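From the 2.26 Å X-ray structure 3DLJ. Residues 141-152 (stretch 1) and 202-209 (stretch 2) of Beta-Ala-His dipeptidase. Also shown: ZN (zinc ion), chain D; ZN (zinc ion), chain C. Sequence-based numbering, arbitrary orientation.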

ATOM      1  N   ALA A 141       0.319  -8.449  -8.673  1.00 31.14           N
ATOM      2  CA  ALA A 141       1.095  -9.647  -8.276  1.00 31.87           C
ATOM      3  C   ALA A 141       1.532  -9.585  -6.823  1.00 32.08           C
ATOM      4  O   ALA A 141       1.373 -10.557  -6.089  1.00 32.75           O
ATOM      5  CB  ALA A 141       2.320  -9.860  -9.192  1.00 31.46           C
ATOM      6  N   THR A 142       2.099  -8.447  -6.421  1.00 32.17           N
ATOM      7  CA  THR A 142       2.459  -8.187  -5.017  1.00 31.88           C
ATOM      8  C   THR A 142       1.350  -7.360  -4.291  1.00 31.76           C
ATOM      9  O   THR A 142       1.093  -7.565  -3.110  1.00 32.32           O
ATOM     10  CB  THR A 142       3.846  -7.485  -4.894  1.00 31.29           C
ATOM     11  OG1 THR A 142       4.513  -7.938  -3.707  1.00 33.54           O
ATOM     12  CG2 THR A 142       3.710  -5.972  -4.820  1.00 29.74           C
ATOM     13  N   ASP A 143       0.694  -6.461  -5.014  1.00 31.57           N
ATOM     14  CA  ASP A 143      -0.268  -5.491  -4.432  1.00 31.81           C
ATOM     15  C   ASP A 143      -1.695  -5.584  -5.059  1.00 31.07           C
ATOM     16  O   ASP A 143      -2.004  -4.839  -5.986  1.00 31.42           O
ATOM     17  CB  ASP A 143       0.315  -4.081  -4.627  1.00 31.53           C
ATOM     18  CG  ASP A 143      -0.456  -2.989  -3.891  1.00 33.43           C
ATOM     19  OD1 ASP A 143      -1.324  -3.289  -3.035  1.00 31.63           O
ATOM     20  OD2 ASP A 143      -0.168  -1.798  -4.179  1.00 35.45           O
ATOM     21  N   ASN A 144      -2.582  -6.457  -4.572  1.00 30.58           N
ATOM     22  CA  ASN A 144      -2.383  -7.329  -3.410  1.00 30.09           C
ATOM     23  C   ASN A 144      -2.875  -8.780  -3.620  1.00 30.15           C
ATOM     24  O   ASN A 144      -3.238  -9.449  -2.661  1.00 31.08           O
ATOM     25  CB  ASN A 144      -3.108  -6.703  -2.213  1.00 29.83           C
ATOM     26  CG  ASN A 144      -2.679  -7.284  -0.885  1.00 29.53           C
ATOM     27  OD1 ASN A 144      -3.517  -7.520  -0.007  1.00 29.52           O
ATOM     28  ND2 ASN A 144      -1.377  -7.509  -0.717  1.00 27.84           N
ATOM     29  N   LYS A 145      -2.881  -9.276  -4.861  1.00 30.05           N
ATOM     30  CA  LYS A 145      -3.481 -10.597  -5.175  1.00 29.54           C
ATOM     31  C   LYS A 145      -2.559 -11.746  -4.755  1.00 29.59           C
ATOM     32  O   LYS A 145      -3.028 -12.757  -4.216  1.00 30.04           O
ATOM     33  CB  LYS A 145      -3.867 -10.683  -6.663  1.00 28.99           C
ATOM     34  CG  LYS A 145      -5.085  -9.796  -7.019  1.00 30.20           C
ATOM     35  CD  LYS A 145      -5.228  -9.501  -8.514  1.00 28.58           C
ATOM     36  CE  LYS A 145      -6.539  -8.780  -8.780  1.00 29.26           C
ATOM     37  NZ  LYS A 145      -6.734  -8.431 -10.229  1.00 27.24           N
ATOM     38  N   GLY A 146      -1.254 -11.576  -4.965  1.00 29.14           N
ATOM     39  CA  GLY A 146      -0.244 -12.546  -4.497  1.00 29.24           C
ATOM     40  C   GLY A 146      -0.366 -12.906  -3.016  1.00 29.43           C
ATOM     41  O   GLY A 146      -0.538 -14.076  -2.678  1.00 29.91           O
ATOM     42  N   PRO A 147      -0.218 -11.915  -2.114  1.00 29.32           N
ATOM     43  CA  PRO A 147      -0.357 -12.206  -0.683  1.00 29.33           C
ATOM     44  C   PRO A 147      -1.766 -12.628  -0.215  1.00 29.78           C
ATOM     45  O   PRO A 147      -1.884 -13.413   0.722  1.00 31.16           O
ATOM     46  CB  PRO A 147       0.117 -10.895  -0.005  1.00 28.59           C
ATOM     47  CG  PRO A 147       0.929 -10.204  -1.010  1.00 27.19           C
ATOM     48  CD  PRO A 147       0.214 -10.520  -2.331  1.00 28.95           C
ATOM     49  N   VAL A 148      -2.823 -12.146  -0.847  1.00 30.38           N
ATOM     50  CA  VAL A 148      -4.154 -12.671  -0.520  1.00 30.14           C
ATOM     51  C   VAL A 148      -4.243 -14.157  -0.860  1.00 30.39           C
ATOM     52  O   VAL A 148      -4.763 -14.958  -0.068  1.00 30.78           O
ATOM     53  CB  VAL A 148      -5.323 -11.884  -1.181  1.00 29.68           C
ATOM     54  CG1 VAL A 148      -6.665 -12.583  -0.933  1.00 27.79           C
ATOM     55  CG2 VAL A 148      -5.381 -10.470  -0.652  1.00 29.29           C
ATOM     56  N   LEU A 149      -3.724 -14.527  -2.029  1.00 30.75           N
ATOM     57  CA  LEU A 149      -3.778 -15.931  -2.481  1.00 29.64           C
ATOM     58  C   LEU A 149      -2.848 -16.822  -1.699  1.00 29.01           C
ATOM     59  O   LEU A 149      -3.167 -17.972  -1.488  1.00 29.53           O
ATOM     60  CB  LEU A 149      -3.508 -16.048  -3.984  1.00 29.56           C
ATOM     61  CG  LEU A 149      -4.761 -15.838  -4.850  1.00 31.60           C
ATOM     62  CD1 LEU A 149      -4.401 -15.722  -6.343  1.00 30.72           C
ATOM     63  CD2 LEU A 149      -5.777 -16.976  -4.618  1.00 30.00           C
ATOM     64  N   ALA A 150      -1.697 -16.295  -1.287  1.00 28.25           N
ATOM     65  CA  ALA A 150      -0.759 -17.032  -0.459  1.00 28.02           C
ATOM     66  C   ALA A 150      -1.401 -17.461   0.868  1.00 28.76           C
ATOM     67  O   ALA A 150      -1.214 -18.606   1.310  1.00 29.37           O
ATOM     68  CB  ALA A 150       0.498 -16.225  -0.216  1.00 27.11           C
ATOM     69  N   TRP A 151      -2.150 -16.541   1.477  1.00 29.21           N
ATOM     70  CA  TRP A 151      -2.964 -16.786   2.676  1.00 29.76           C
ATOM     71  C   TRP A 151      -4.053 -17.801   2.411  1.00 29.92           C
ATOM     72  O   TRP A 151      -4.194 -18.774   3.167  1.00 30.09           O
ATOM     73  CB  TRP A 151      -3.593 -15.464   3.196  1.00 29.06           C
ATOM     74  CG  TRP A 151      -4.392 -15.604   4.473  1.00 29.33           C
ATOM     75  CD1 TRP A 151      -5.729 -15.890   4.574  1.00 30.22           C
ATOM     76  CD2 TRP A 151      -3.915 -15.456   5.833  1.00 29.91           C
ATOM     77  NE1 TRP A 151      -6.109 -15.944   5.902  1.00 29.90           N
ATOM     78  CE2 TRP A 151      -5.027 -15.664   6.693  1.00 29.25           C
ATOM     79  CE3 TRP A 151      -2.667 -15.144   6.406  1.00 28.81           C
ATOM     80  CZ2 TRP A 151      -4.927 -15.582   8.094  1.00 29.33           C
ATOM     81  CZ3 TRP A 151      -2.570 -15.062   7.814  1.00 28.17           C
ATOM     82  CH2 TRP A 151      -3.693 -15.281   8.629  1.00 29.54           C
ATOM     83  N   ILE A 152      -4.819 -17.584   1.334  1.00 30.28           N
ATOM     84  CA  ILE A 152      -5.888 -18.514   0.941  1.00 29.91           C
ATOM     85  C   ILE A 152      -5.344 -19.909   0.595  1.00 29.92           C
ATOM     86  O   ILE A 152      -5.945 -20.931   0.961  1.00 29.82           O
ATOM     87  CB  ILE A 152      -6.767 -17.951  -0.221  1.00 30.64           C
ATOM     88  CG1 ILE A 152      -7.719 -16.864   0.303  1.00 30.38           C
ATOM     89  CG2 ILE A 152      -7.542 -19.088  -0.933  1.00 30.07           C
ATOM     90  CD1 ILE A 152      -8.373 -15.986  -0.792  1.00 29.83           C
ATOM     91  N   ILE A 202      -5.468  -9.347  14.130  1.00 39.51           N
ATOM     92  CA  ILE A 202      -5.703  -9.025  12.706  1.00 38.78           C
ATOM     93  C   ILE A 202      -4.382  -8.987  11.941  1.00 38.00           C
ATOM     94  O   ILE A 202      -3.412  -8.423  12.421  1.00 37.85           O
ATOM     95  CB  ILE A 202      -6.471  -7.677  12.522  1.00 39.05           C
ATOM     96  CG1 ILE A 202      -7.870  -7.758  13.164  1.00 39.43           C
ATOM     97  CG2 ILE A 202      -6.543  -7.257  11.039  1.00 37.27           C
ATOM     98  CD1 ILE A 202      -8.541  -6.405  13.410  1.00 39.12           C
ATOM     99  N   VAL A 203      -4.363  -9.601  10.756  1.00 37.14           N
ATOM    100  CA  VAL A 203      -3.175  -9.666   9.903  1.00 36.08           C
ATOM    101  C   VAL A 203      -3.395  -8.896   8.596  1.00 35.09           C
ATOM    102  O   VAL A 203      -4.475  -8.938   8.002  1.00 34.10           O
ATOM    103  CB  VAL A 203      -2.791 -11.146   9.558  1.00 36.21           C
ATOM    104  CG1 VAL A 203      -1.598 -11.202   8.576  1.00 37.02           C
ATOM    105  CG2 VAL A 203      -2.481 -11.927  10.804  1.00 36.28           C
ATOM    106  N   ILE A 204      -2.360  -8.174   8.179  1.00 34.65           N
ATOM    107  CA  ILE A 204      -2.309  -7.512   6.876  1.00 34.34           C
ATOM    108  C   ILE A 204      -0.988  -7.927   6.246  1.00 34.20           C
ATOM    109  O   ILE A 204       0.051  -7.924   6.910  1.00 33.99           O
ATOM    110  CB  ILE A 204      -2.381  -5.951   6.988  1.00 34.22           C
ATOM    111  CG1 ILE A 204      -3.673  -5.494   7.698  1.00 34.10           C
ATOM    112  CG2 ILE A 204      -2.203  -5.258   5.581  1.00 34.31           C
ATOM    113  CD1 ILE A 204      -3.733  -3.964   7.984  1.00 34.54           C
ATOM    114  N   SER A 205      -1.031  -8.292   4.974  1.00 34.34           N
ATOM    115  CA  SER A 205       0.167  -8.620   4.236  1.00 35.13           C
ATOM    116  C   SER A 205       0.184  -7.799   2.947  1.00 35.93           C
ATOM    117  O   SER A 205      -0.204  -8.279   1.874  1.00 36.71           O
ATOM    118  CB  SER A 205       0.198 -10.127   3.932  1.00 35.28           C
ATOM    119  OG  SER A 205       1.450 -10.539   3.398  1.00 33.49           O
ATOM    120  N   ASP A 206       0.633  -6.556   3.035  1.00 36.24           N
ATOM    121  CA  ASP A 206       0.604  -5.688   1.868  1.00 36.39           C
ATOM    122  C   ASP A 206       1.743  -4.701   1.921  1.00 36.80           C
ATOM    123  O   ASP A 206       1.551  -3.483   1.866  1.00 37.31           O
ATOM    124  CB  ASP A 206      -0.743  -4.971   1.784  1.00 36.35           C
ATOM    125  CG  ASP A 206      -1.006  -4.351   0.399  1.00 38.72           C
ATOM    126  OD1 ASP A 206      -0.193  -4.580  -0.542  1.00 38.16           O
ATOM    127  OD2 ASP A 206      -2.025  -3.613   0.272  1.00 39.16           O
ATOM    128  N   ASN A 207       2.947  -5.238   2.040  1.00 37.33           N
ATOM    129  CA  ASN A 207       4.148  -4.427   2.202  1.00 37.37           C
ATOM    130  C   ASN A 207       5.381  -5.248   1.911  1.00 37.45           C
ATOM    131  O   ASN A 207       5.286  -6.467   1.712  1.00 37.51           O
ATOM    132  CB  ASN A 207       4.201  -3.746   3.579  1.00 37.72           C
ATOM    133  CG  ASN A 207       3.973  -4.701   4.731  1.00 38.46           C
ATOM    134  OD1 ASN A 207       2.918  -5.353   4.860  1.00 39.21           O
ATOM    135  ND2 ASN A 207       4.948  -4.749   5.612  1.00 41.43           N
ATOM    136  N   LEU A 208       6.526  -4.577   1.832  1.00 37.50           N
ATOM    137  CA  LEU A 208       7.733  -5.171   1.303  1.00 37.64           C
ATOM    138  C   LEU A 208       8.858  -5.311   2.339  1.00 38.37           C
ATOM    139  O   LEU A 208       8.924  -4.554   3.314  1.00 37.12           O
ATOM    140  CB  LEU A 208       8.233  -4.325   0.130  1.00 37.54           C
ATOM    141  CG  LEU A 208       7.234  -3.895  -0.949  1.00 38.55           C
ATOM    142  CD1 LEU A 208       7.974  -3.159  -2.033  1.00 38.05           C
ATOM    143  CD2 LEU A 208       6.442  -5.069  -1.516  1.00 35.48           C
ATOM    144  N   TRP A 209       9.741  -6.281   2.103  1.00 39.34           N
ATOM    145  CA  TRP A 209      11.005  -6.376   2.836  1.00 40.78           C
ATOM    146  C   TRP A 209      11.901  -5.237   2.369  1.00 41.52           C
ATOM    147  O   TRP A 209      11.556  -4.527   1.437  1.00 41.06           O
ATOM    148  CB  TRP A 209      11.712  -7.714   2.607  1.00 41.24           C
ATOM    149  CG  TRP A 209      10.904  -8.958   2.892  1.00 41.74           C
ATOM    150  CD1 TRP A 209       9.806  -9.077   3.699  1.00 43.25           C
ATOM    151  CD2 TRP A 209      11.145 -10.259   2.355  1.00 42.71           C
ATOM    152  NE1 TRP A 209       9.344 -10.375   3.688  1.00 42.25           N
ATOM    153  CE2 TRP A 209      10.147 -11.119   2.868  1.00 42.15           C
ATOM    154  CE3 TRP A 209      12.103 -10.781   1.472  1.00 43.93           C
ATOM    155  CZ2 TRP A 209      10.083 -12.477   2.543  1.00 43.63           C
ATOM    156  CZ3 TRP A 209      12.042 -12.144   1.147  1.00 44.93           C
ATOM    157  CH2 TRP A 209      11.034 -12.975   1.684  1.00 43.69           C
TER
HETATM  158 ZN    ZN D2002      -2.325  -2.896  -1.402  1.00 30.29          ZN
HETATM  159 ZN    ZN C2001      -1.590  -0.286  -3.569  1.00 34.93          ZN
HETATM  160  O   HOH W   1      -3.350  -7.743   3.054  1.00 25.28           O

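From Lys145 on, the first stretch is helical, and regular i to i+4 bonds run from Val148 N to Asn144 O (3.3 Å) through Ile152 N to Val148 O (3.0 Å). Pro147 has no amide hydrogen to give to the preceding turn, and the helix kinks there. The peptide bond between Asp143 and Asn144 is cis. In the second stretch, strand 202-204 passes into loop at Ser205. The backbones come near at two places, with CA-CA distances of 6.1 Å for Pro147-Ser205 and 6.3 Å for Asn144-Asp206.

Asn144 joins the two stretches. Its ND2 donates to Ser205 O at 2.9 Å with a nearly straight N-H...O angle of 169°, while its OD1 accepts from a water (3.1 Å) that in turn accepts from Ser205 N (3.1 Å). Asn144 ND2 also lies 3.2 Å from Asp206 OD1, but the angle is too poor for a hydrogen bond.

Two acceptors, Asp143 OD1 and Asp206 OD1, sit only 3.0 Å apart. A shared zinc accounts for the pairing of these carboxylates: the chain D ion is bound by Asp143 OD1 at 2.0 Å and Asp206 OD2 at 1.9 Å. Asp143 OD2 binds the chain C zinc at 2.2 Å, so one carboxylate bridges both metals.

Farther along the helix the contact is apolar, Trp151 CZ3 meeting Val203 CG1 obliquely at 4.1 Å.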